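Local coordinates for phenylurea hydrolase B (Mycobacterium brisbanense, PDB 4WHB), which probably hydrolyses non-peptide carbon-nitrogen bonds in phenylurea herbicides such as diuron, as a zinc-binding member of the amidohydrolase superfamily, at residues N53-V58 with F418-Q423; G106-F111 with T436-A441; A5-T10 with V49-R54. All coordinates share one frame; numbering follows the deposited sequence.

Contact 1: residues N53-V58 with F418-Q423; sequences NRRWMV and FVLLDQ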
loop_
_atom_site.group_PDB
_atom_site.type_symbol
_atom_site.label_atom_id
_atom_site.label_comp_id
_atom_site.label_asym_id
_atom_site.label_seq_id
_atom_site.Cartn_x
_atom_site.Cartn_y
_atom_site.Cartn_z
ATOM N N ASN C 53 -38.121 35.932 -31.749
ATOM C CA ASN C 53 -38.581 36.964 -30.817
ATOM C C ASN C 53 -38.254 36.564 -29.369
ATOM O O ASN C 53 -38.268 35.363 -28.997
ATOM C CB ASN C 53 -40.091 37.203 -30.934
ATOM C CG ASN C 53 -40.597 37.172 -32.374
ATOM O OD1 ASN C 53 -39.811 37.160 -33.331
ATOM N ND2 ASN C 53 -41.914 37.137 -32.525
ATOM N N ARG C 54 -37.898 37.566 -28.569
ATOM C CA ARG C 54 -37.694 37.348 -27.150
ATOM C C ARG C 54 -36.578 36.353 -26.901
ATOM O O ARG C 54 -36.577 35.709 -25.872
ATOM C CB ARG C 54 -38.987 36.842 -26.472
ATOM C CG ARG C 54 -40.242 37.611 -26.826
ATOM C CD ARG C 54 -40.291 38.908 -26.027
ATOM N NE ARG C 54 -41.382 39.771 -26.440
ATOM C CZ ARG C 54 -41.440 40.371 -27.620
ATOM N NH1 ARG C 54 -40.509 40.203 -28.520
ATOM N NH2 ARG C 54 -42.453 41.145 -27.940
ATOM N N ARG C 55 -35.631 36.215 -27.821
ATOM C CA ARG C 55 -34.469 35.377 -27.569
ATOM C C ARG C 55 -33.156 36.029 -27.990
ATOM O O ARG C 55 -33.157 37.119 -28.542
ATOM C CB ARG C 55 -34.630 34.023 -28.268
ATOM C CG ARG C 55 -35.565 33.096 -27.530
ATOM C CD ARG C 55 -36.223 32.119 -28.456
ATOM N NE ARG C 55 -37.172 31.268 -27.714
ATOM C CZ ARG C 55 -38.334 31.695 -27.223
ATOM N NH1 ARG C 55 -38.722 32.942 -27.383
ATOM N NH2 ARG C 55 -39.131 30.857 -26.592
ATOM N N TRP C 56 -32.039 35.350 -27.734
ATOM C CA TRP C 56 -30.735 35.832 -28.103
ATOM C C TRP C 56 -30.078 34.802 -28.939
ATOM O O TRP C 56 -30.372 33.601 -28.841
ATOM C CB TRP C 56 -29.866 36.028 -26.859
ATOM C CG TRP C 56 -29.959 37.391 -26.317
ATOM C CD1 TRP C 56 -29.044 38.390 -26.443
ATOM C CD2 TRP C 56 -31.053 37.927 -25.577
ATOM N NE1 TRP C 56 -29.524 39.523 -25.848
ATOM C CE2 TRP C 56 -30.744 39.257 -25.292
ATOM C CE3 TRP C 56 -32.261 37.398 -25.123
ATOM C CZ2 TRP C 56 -31.610 40.084 -24.624
ATOM C CZ3 TRP C 56 -33.115 38.228 -24.418
ATOM C CH2 TRP C 56 -32.774 39.548 -24.159
ATOM N N MET C 57 -29.162 35.254 -29.782
ATOM C CA MET C 57 -28.235 34.326 -30.424
ATOM C C MET C 57 -26.840 34.670 -29.968
ATOM O O MET C 57 -26.383 35.819 -30.088
ATOM C CB MET C 57 -28.312 34.395 -31.946
ATOM C CG MET C 57 -29.163 33.301 -32.577
ATOM S SD MET C 57 -29.005 33.311 -34.362
ATOM C CE MET C 57 -27.247 33.297 -34.542
ATOM N N VAL C 58 -26.171 33.670 -29.411
ATOM C CA VAL C 58 -24.739 33.764 -29.163
ATOM C C VAL C 58 -24.124 32.737 -30.097
ATOM O O VAL C 58 -24.817 31.782 -30.522
ATOM C CB VAL C 58 -24.376 33.477 -27.712
ATOM C CG1 VAL C 58 -24.939 34.554 -26.803
ATOM C CG2 VAL C 58 -24.909 32.125 -27.284
ATOM N N PHE C 418 -25.195 27.709 -33.743
ATOM C CA PHE C 418 -25.628 28.733 -32.837
ATOM C C PHE C 418 -26.545 28.224 -31.750
ATOM O O PHE C 418 -27.094 27.126 -31.827
ATOM C CB PHE C 418 -26.277 29.903 -33.596
ATOM C CG PHE C 418 -27.589 29.595 -34.242
ATOM C CD1 PHE C 418 -28.753 29.592 -33.511
ATOM C CD2 PHE C 418 -27.653 29.369 -35.599
ATOM C CE1 PHE C 418 -29.963 29.343 -34.121
ATOM C CE2 PHE C 418 -28.871 29.117 -36.226
ATOM C CZ PHE C 418 -30.036 29.089 -35.474
ATOM N N VAL C 419 -26.681 29.055 -30.723
ATOM C CA VAL C 419 -27.485 28.740 -29.580
ATOM C C VAL C 419 -28.428 29.920 -29.345
ATOM O O VAL C 419 -28.000 31.101 -29.459
ATOM C CB VAL C 419 -26.600 28.556 -28.366
ATOM C CG1 VAL C 419 -27.437 28.061 -27.201
ATOM C CG2 VAL C 419 -25.455 27.580 -28.666
ATOM N N LEU C 420 -29.705 29.625 -29.069
ATOM C CA LEU C 420 -30.642 30.672 -28.743
ATOM C C LEU C 420 -30.894 30.711 -27.241
ATOM O O LEU C 420 -31.195 29.673 -26.639
ATOM C CB LEU C 420 -31.958 30.439 -29.471
ATOM C CG LEU C 420 -32.113 30.947 -30.912
ATOM C CD1 LEU C 420 -32.305 29.714 -31.783
ATOM C CD2 LEU C 420 -33.341 31.861 -31.031
ATOM N N LEU C 421 -30.795 31.876 -26.621
ATOM C CA LEU C 421 -31.005 31.950 -25.157
ATOM C C LEU C 421 -32.386 32.486 -24.794
ATOM O O LEU C 421 -33.130 32.929 -25.646
ATOM C CB LEU C 421 -29.927 32.824 -24.496
ATOM C CG LEU C 421 -28.496 32.393 -24.723
ATOM C CD1 LEU C 421 -27.579 33.375 -24.075
ATOM C CD2 LEU C 421 -28.284 30.994 -24.157
ATOM N N ASP C 422 -32.710 32.451 -23.511
ATOM C CA ASP C 422 -34.017 32.954 -23.015
ATOM C C ASP C 422 -33.941 34.355 -22.402
ATOM O O ASP C 422 -34.953 34.998 -22.228
ATOM C CB ASP C 422 -34.549 32.010 -21.905
ATOM C CG ASP C 422 -36.012 31.889 -21.894
ATOM O OD1 ASP C 422 -36.669 32.729 -22.513
ATOM O OD2 ASP C 422 -36.507 30.926 -21.279
ATOM N N GLN C 423 -32.738 34.815 -22.073
ATOM C CA GLN C 423 -32.575 35.969 -21.220
ATOM C C GLN C 423 -31.218 36.675 -21.458
ATOM O O GLN C 423 -30.308 36.096 -22.040
ATOM C CB GLN C 423 -32.735 35.519 -19.761
ATOM C CG GLN C 423 -34.173 35.622 -19.270
ATOM C CD GLN C 423 -34.558 34.556 -18.282
ATOM O OE1 GLN C 423 -35.439 33.749 -18.584
ATOM N NE2 GLN C 423 -33.895 34.530 -17.108
#
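Two groups meet the carbonyl O of Trp-56, one N-H hydrogen bond and one CA-H contact. Leu-421 N bonds to Trp-56 O at 2.8 Å, from above the carbonyl plane and with an N-H angle of 149°. The CA-H of Leu-420 points at the same oxygen. Val-419 O is held in a similar way: Val-58 N lies 3.2 Å from it, nearly along the C=O axis, and the CA-H of Met-57 is the second contact. The return bonds from Trp-56 N and Val-419 N are weak. The strands run antiparallel, with Met-57 facing Leu-420 as a non-hydrogen-bonded pair.

On the face carrying Met-57, a Met-aromatic contact forms. Met-57 SD sits 4.0 Å from the centroid of the Phe-418 ring, 17° off its normal. The methionine chain is extended at chi2 and bends at chi3 (51°), which brings CE within 3.7 Å of Phe-418 CB. Leu-420 CD1 lies in plane at the ring edge, and Phe-439 meets the ring with parallel planes. On the opposite face, Val-58 CG1 crosses Leu-421 CD1 at about a right angle, 4.0 Å away. One face of the Trp-56 indole lies over the backbone of Gln-423, with CZ3 3.8 Å from its C.

Arg-55, extended from CG to NE, crosses Leu-420 obliquely. Arg-55 NH1 donates to Asn-53 O at 2.9 Å, in the guanidinium plane, while Arg-55 NE has a weak bond to Thr-436 OG1.

Strand 418-421 pairs with the first half of strand 56-63, whose later part runs on beside strand 107-112, probably into the barrel. This fits a junction of beta domain and barrel, as in amidohydrolases. The chemistry is mainly backbone bonding and apolar packing. Charge probably adds little, since Arg-55 NH2 and Asp-422 OD1 stay 5.1 Å apart.

Contact 2: residues G106-F111 with T436-A441; sequences GVTTVF and TEVFQA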
loop_
_atom_site.group_PDB
_atom_site.type_symbol
_atom_site.label_atom_id
_atom_site.label_comp_id
_atom_site.label_asym_id
_atom_site.label_seq_id
_atom_site.Cartn_x
_atom_site.Cartn_y
_atom_site.Cartn_z
ATOM N N GLY C 106 -25.304 23.397 -25.375
ATOM C CA GLY C 106 -25.019 24.478 -26.303
ATOM C C GLY C 106 -23.617 24.494 -26.889
ATOM O O GLY C 106 -23.319 25.357 -27.725
ATOM N N VAL C 107 -22.766 23.546 -26.520
ATOM C CA VAL C 107 -21.422 23.512 -27.101
ATOM C C VAL C 107 -21.395 22.711 -28.394
ATOM O O VAL C 107 -21.500 21.511 -28.378
ATOM C CB VAL C 107 -20.400 22.932 -26.103
ATOM C CG1 VAL C 107 -18.980 23.072 -26.663
ATOM C CG2 VAL C 107 -20.534 23.594 -24.695
ATOM N N THR C 108 -21.268 23.404 -29.508
ATOM C CA THR C 108 -21.314 22.796 -30.842
ATOM C C THR C 108 -20.032 22.136 -31.240
ATOM O O THR C 108 -20.026 21.217 -32.029
ATOM C CB THR C 108 -21.646 23.866 -31.902
ATOM O OG1 THR C 108 -20.770 25.000 -31.748
ATOM C CG2 THR C 108 -23.131 24.309 -31.749
ATOM N N THR C 109 -18.943 22.597 -30.655
ATOM C CA THR C 109 -17.604 22.174 -31.043
ATOM C C THR C 109 -16.700 22.020 -29.832
ATOM O O THR C 109 -16.665 22.863 -28.963
ATOM C CB THR C 109 -16.966 23.210 -31.994
ATOM O OG1 THR C 109 -17.601 23.136 -33.293
ATOM C CG2 THR C 109 -15.454 22.986 -32.122
ATOM N N VAL C 110 -15.951 20.935 -29.769
ATOM C CA VAL C 110 -15.064 20.710 -28.651
ATOM C C VAL C 110 -13.662 20.250 -29.100
ATOM O O VAL C 110 -13.478 19.552 -30.115
ATOM C CB VAL C 110 -15.665 19.699 -27.683
ATOM C CG1 VAL C 110 -15.510 18.273 -28.186
ATOM C CG2 VAL C 110 -15.006 19.809 -26.352
ATOM N N PHE C 111 -12.665 20.682 -28.316
ATOM C CA PHE C 111 -11.285 20.256 -28.476
ATOM C C PHE C 111 -10.898 19.363 -27.314
ATOM O O PHE C 111 -10.896 19.821 -26.173
ATOM C CB PHE C 111 -10.358 21.464 -28.536
ATOM C CG PHE C 111 -10.636 22.403 -29.712
ATOM C CD1 PHE C 111 -11.574 23.420 -29.599
ATOM C CD2 PHE C 111 -9.950 22.290 -30.903
ATOM C CE1 PHE C 111 -11.808 24.292 -30.640
ATOM C CE2 PHE C 111 -10.178 23.150 -31.938
ATOM C CZ PHE C 111 -11.122 24.150 -31.810
ATOM N N THR C 436 -33.392 27.860 -25.756
ATOM C CA THR C 436 -34.581 27.350 -26.434
ATOM C C THR C 436 -34.243 26.476 -27.625
ATOM O O THR C 436 -35.010 25.577 -27.963
ATOM C CB THR C 436 -35.510 28.491 -26.868
ATOM O OG1 THR C 436 -34.774 29.442 -27.673
ATOM C CG2 THR C 436 -36.098 29.129 -25.593
ATOM N N GLU C 437 -33.101 26.726 -28.257
ATOM C CA GLU C 437 -32.648 25.867 -29.359
ATOM C C GLU C 437 -31.152 25.902 -29.549
ATOM O O GLU C 437 -30.512 26.937 -29.295
ATOM C CB GLU C 437 -33.342 26.269 -30.683
ATOM C CG GLU C 437 -34.345 25.237 -31.175
ATOM C CD GLU C 437 -35.473 25.866 -31.976
ATOM O OE1 GLU C 437 -35.722 27.087 -31.788
ATOM O OE2 GLU C 437 -36.130 25.142 -32.784
ATOM N N VAL C 438 -30.602 24.772 -29.994
ATOM C CA VAL C 438 -29.228 24.725 -30.440
ATOM C C VAL C 438 -29.155 24.273 -31.896
ATOM O O VAL C 438 -29.536 23.161 -32.206
ATOM C CB VAL C 438 -28.398 23.798 -29.574
ATOM C CG1 VAL C 438 -26.952 23.757 -30.078
ATOM C CG2 VAL C 438 -28.375 24.274 -28.135
ATOM N N PHE C 439 -28.675 25.139 -32.785
ATOM C CA PHE C 439 -28.498 24.771 -34.180
ATOM C C PHE C 439 -27.030 24.488 -34.486
ATOM O O PHE C 439 -26.129 25.172 -33.966
ATOM C CB PHE C 439 -29.016 25.870 -35.098
ATOM C CG PHE C 439 -30.457 25.676 -35.537
ATOM C CD1 PHE C 439 -31.497 25.756 -34.625
ATOM C CD2 PHE C 439 -30.753 25.409 -36.869
ATOM C CE1 PHE C 439 -32.799 25.584 -35.006
ATOM C CE2 PHE C 439 -32.053 25.227 -37.262
ATOM C CZ PHE C 439 -33.078 25.313 -36.327
ATOM N N GLN C 440 -26.778 23.460 -35.296
ATOM C CA GLN C 440 -25.411 23.067 -35.631
ATOM C C GLN C 440 -25.302 22.735 -37.099
ATOM O O GLN C 440 -26.170 22.063 -37.637
ATOM C CB GLN C 440 -24.974 21.864 -34.788
ATOM C CG GLN C 440 -23.462 21.739 -34.619
ATOM C CD GLN C 440 -23.053 20.305 -34.315
ATOM O OE1 GLN C 440 -22.622 19.975 -33.201
ATOM N NE2 GLN C 440 -23.200 19.433 -35.318
ATOM N N ALA C 441 -24.233 23.211 -37.752
ATOM C CA ALA C 441 -24.037 23.001 -39.186
ATOM C C ALA C 441 -25.310 23.384 -39.946
ATOM O O ALA C 441 -25.690 22.752 -40.915
ATOM C CB ALA C 441 -23.660 21.552 -39.467
#
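Thr-108 lays its methyl group alongside the aliphatic part of Gln-440. Thr-108 CG2 is 3.9 Å from Gln-440 CG, and the two side chains slide past each other in opposite directions. In Gln-440, CG is anti to the backbone N (chi1 -156°). This puts CG against the threonine, and the chain then runs on extended. The Thr-108 methyl, CG2, also rests 3.8 Å from the carbonyl O of Phe-439. Its third neighbour is Val-438, whose CG1 is 4.2 Å from Thr-108 CG2. One methyl thus touches three successive residues of the 436-441 segment.

Thr-108 OG1 takes the crowded position between the backbone N and the carbonyl carbon (chi1 51°). From there it makes a weak hydrogen bond to Tyr-61 O, while CG2 is left to meet the other segment. Val-438 is placed with CG1 anti to its backbone N. Its second methyl, Val-438 CG2, reaches the backbone of Gly-106 and lies 3.8 Å from Gly-106 CA. Gly-106 has a positive phi (106°) and closes the preceding helix with a Schellman motif. Val-438 therefore packs directly against the point where that helix ends and strand 107-112 begins.

The two strands are not paired. Their short axes stay 8.1 Å apart at the closest, so side chains bridge the gap, to each other and to the backbone atoms Gly-106 CA and Phe-439 O. The contact is buried and largely apolar, and it lies away from the zinc site.

Helix 91-104 borders both sides, with Leu-103 touching Thr-108, Val-438 and Gln-440. Strand 107-112 runs between the parallel strands 56-63 and 136-139, consistent with the start of a TIM-type barrel. Strand 435-440 pairs instead with strand 418-421, so this contact packs the post-barrel strands against the junction of helix 91-104 with strand 107-112.

Contact 3: residues A5-T10 with V49-R54; sequences AITNVT and VVDGNR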
loop_
_atom_site.group_PDB
_atom_site.type_symbol
_atom_site.label_atom_id
_atom_site.label_comp_id
_atom_site.label_asym_id
_atom_site.label_seq_id
_atom_site.Cartn_x
_atom_site.Cartn_y
_atom_site.Cartn_z
ATOM N N ALA C 5 -34.809 30.587 -41.887
ATOM C CA ALA C 5 -34.610 31.988 -41.500
ATOM C C ALA C 5 -34.955 32.192 -40.038
ATOM O O ALA C 5 -36.013 31.784 -39.601
ATOM C CB ALA C 5 -35.413 32.942 -42.349
ATOM N N ILE C 6 -34.036 32.776 -39.267
ATOM C CA ILE C 6 -34.285 33.026 -37.864
ATOM C C ILE C 6 -34.457 34.514 -37.692
ATOM O O ILE C 6 -33.544 35.291 -37.886
ATOM C CB ILE C 6 -33.153 32.567 -36.966
ATOM C CG1 ILE C 6 -32.776 31.136 -37.276
ATOM C CG2 ILE C 6 -33.601 32.659 -35.516
ATOM C CD1 ILE C 6 -31.509 31.004 -38.110
ATOM N N THR C 7 -35.647 34.892 -37.282
ATOM C CA THR C 7 -36.112 36.261 -37.360
ATOM C C THR C 7 -36.211 36.970 -35.992
ATOM O O THR C 7 -36.520 36.326 -34.988
ATOM C CB THR C 7 -37.504 36.290 -38.004
ATOM O OG1 THR C 7 -38.433 35.554 -37.196
ATOM C CG2 THR C 7 -37.447 35.655 -39.383
ATOM N N ASN C 8 -35.984 38.291 -35.978
ATOM C CA ASN C 8 -36.130 39.091 -34.785
ATOM C C ASN C 8 -35.214 38.626 -33.643
ATOM O O ASN C 8 -35.623 38.554 -32.462
ATOM C CB ASN C 8 -37.585 39.068 -34.299
ATOM C CG ASN C 8 -38.037 40.405 -33.645
ATOM O OD1 ASN C 8 -37.241 41.312 -33.360
ATOM N ND2 ASN C 8 -39.339 40.526 -33.431
ATOM N N VAL C 9 -33.958 38.329 -33.987
ATOM C CA VAL C 9 -32.970 37.934 -32.992
ATOM C C VAL C 9 -32.230 39.180 -32.528
ATOM O O VAL C 9 -32.030 40.143 -33.285
ATOM C CB VAL C 9 -31.973 36.929 -33.564
ATOM C CG1 VAL C 9 -31.085 36.395 -32.485
ATOM C CG2 VAL C 9 -32.694 35.765 -34.268
ATOM N N THR C 10 -31.873 39.187 -31.245
ATOM C CA THR C 10 -30.994 40.193 -30.683
ATOM C C THR C 10 -29.601 39.540 -30.629
ATOM O O THR C 10 -29.334 38.656 -29.756
ATOM C CB THR C 10 -31.452 40.559 -29.283
ATOM O OG1 THR C 10 -32.875 40.671 -29.258
ATOM C CG2 THR C 10 -30.807 41.889 -28.864
ATOM N N VAL C 49 -39.285 28.588 -41.374
ATOM C CA VAL C 49 -39.402 29.659 -40.385
ATOM C C VAL C 49 -38.680 29.202 -39.123
ATOM O O VAL C 49 -38.724 28.015 -38.778
ATOM C CB VAL C 49 -40.896 29.969 -40.060
ATOM C CG1 VAL C 49 -41.843 29.319 -41.089
ATOM C CG2 VAL C 49 -41.300 29.495 -38.665
ATOM N N VAL C 50 -37.979 30.117 -38.454
ATOM C CA VAL C 50 -37.679 29.960 -37.020
ATOM C C VAL C 50 -37.889 31.320 -36.329
ATOM O O VAL C 50 -37.277 32.331 -36.694
ATOM C CB VAL C 50 -36.269 29.460 -36.762
ATOM C CG1 VAL C 50 -35.879 29.744 -35.321
ATOM C CG2 VAL C 50 -36.139 27.987 -37.012
ATOM N N ASP C 51 -38.775 31.344 -35.339
ATOM C CA ASP C 51 -39.155 32.591 -34.670
ATOM C C ASP C 51 -38.143 32.912 -33.591
ATOM O O ASP C 51 -37.953 32.142 -32.673
ATOM C CB ASP C 51 -40.559 32.469 -34.069
ATOM C CG ASP C 51 -40.981 33.712 -33.348
ATOM O OD1 ASP C 51 -41.419 34.658 -34.018
ATOM O OD2 ASP C 51 -40.887 33.747 -32.108
ATOM N N GLY C 52 -37.486 34.054 -33.693
ATOM C CA GLY C 52 -36.462 34.434 -32.720
ATOM C C GLY C 52 -36.849 35.544 -31.761
ATOM O O GLY C 52 -35.984 36.029 -31.037
ATOM N N ASN C 53 -38.121 35.932 -31.749
ATOM C CA ASN C 53 -38.581 36.964 -30.817
ATOM C C ASN C 53 -38.254 36.564 -29.369
ATOM O O ASN C 53 -38.268 35.363 -28.997
ATOM C CB ASN C 53 -40.091 37.203 -30.934
ATOM C CG ASN C 53 -40.597 37.172 -32.374
ATOM O OD1 ASN C 53 -39.811 37.160 -33.331
ATOM N ND2 ASN C 53 -41.914 37.137 -32.525
ATOM N N ARG C 54 -37.898 37.566 -28.569
ATOM C CA ARG C 54 -37.694 37.348 -27.150
ATOM C C ARG C 54 -36.578 36.353 -26.901
ATOM O O ARG C 54 -36.577 35.709 -25.872
ATOM C CB ARG C 54 -38.987 36.842 -26.472
ATOM C CG ARG C 54 -40.242 37.611 -26.826
ATOM C CD ARG C 54 -40.291 38.908 -26.027
ATOM N NE ARG C 54 -41.382 39.771 -26.440
ATOM C CZ ARG C 54 -41.440 40.371 -27.620
ATOM N NH1 ARG C 54 -40.509 40.203 -28.520
ATOM N NH2 ARG C 54 -42.453 41.145 -27.940
#
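Val-50 uses both its backbone N and its O to hold the neighbouring strand. Val-50 N donates to Ala-5 O at 2.8 Å, nearly along the C=O axis. Thr-7 N donates to Val-50 O at 3.1 Å, with a C=O...N angle of 174°, again nearly along the C=O axis. Val-50 thus bonds to the residues before and after its pair partner Ile-6, as in parallel sheets. The strands lie in the small mixed beta sheet built near the N terminus, consistent with the beta domain that accompanies the barrel in amidohydrolases. Strand 4-7 is an inner strand, and strand 48-51 is an outermost strand within the chain.

Val-50 O has further contacts. The CA-H of Ile-6 points to it, and Thr-7 OG1 makes a weak bond of 3.5 Å to Val-50 O. OG1 gets there by lying between the backbone N and the carbonyl carbon (chi1 62°). Beyond the regular pairing, Gly-52 N reaches Thr-7 O at 2.8 Å, but the bond is bent and weak.

The apolar part is on the Ile-6 and Val-50 face. These side chains lie side by side and point the same way, with Ile-6 CG2 3.7 Å from Val-50 CG1. Ile-6 also packs through CD1 on Phe-418. Gly-52 has no side chain, and its CA comes 4.4 Å from Ile-6 CG2. Thr-7 and Asp-51 lie on the other face.

The chain turns a corner at Asn-8, which has a positive phi. Asn-8 N bonds to Thr-24 OG1. Val-9 stays beside Gly-52, but its side chain starts away from it and packs on Met-57. At the exposed end the side chains of Asn-8 and Asn-53 cross at about a right angle, amide planes 65° apart. Asn-8 ND2 makes a weak hydrogen bond of 3.4 Å to Asn-53 OD1.

Overall arrangement
From the N terminus, contact 3 closes first. Its 38-residue loop holds strands 23-27 and 32-36, which complete the small mixed sheet. Contact 1 begins where contact 3 ends, and the two share Asn-53 and Arg-54. It closes a loop of 359 residues that contains most of the barrel's helices and parallel strands. Contact 2 opens inside this loop and closes after it, so contacts 1 and 2 cross. Strands 418-421 and 435-440 follow each other and pair, which joins these two contacts directly. Contacts 2 and 3 are in series, their centres about 17 Å apart. Together they tie the N-terminal strands and post-barrel strands to the barrel's beginning.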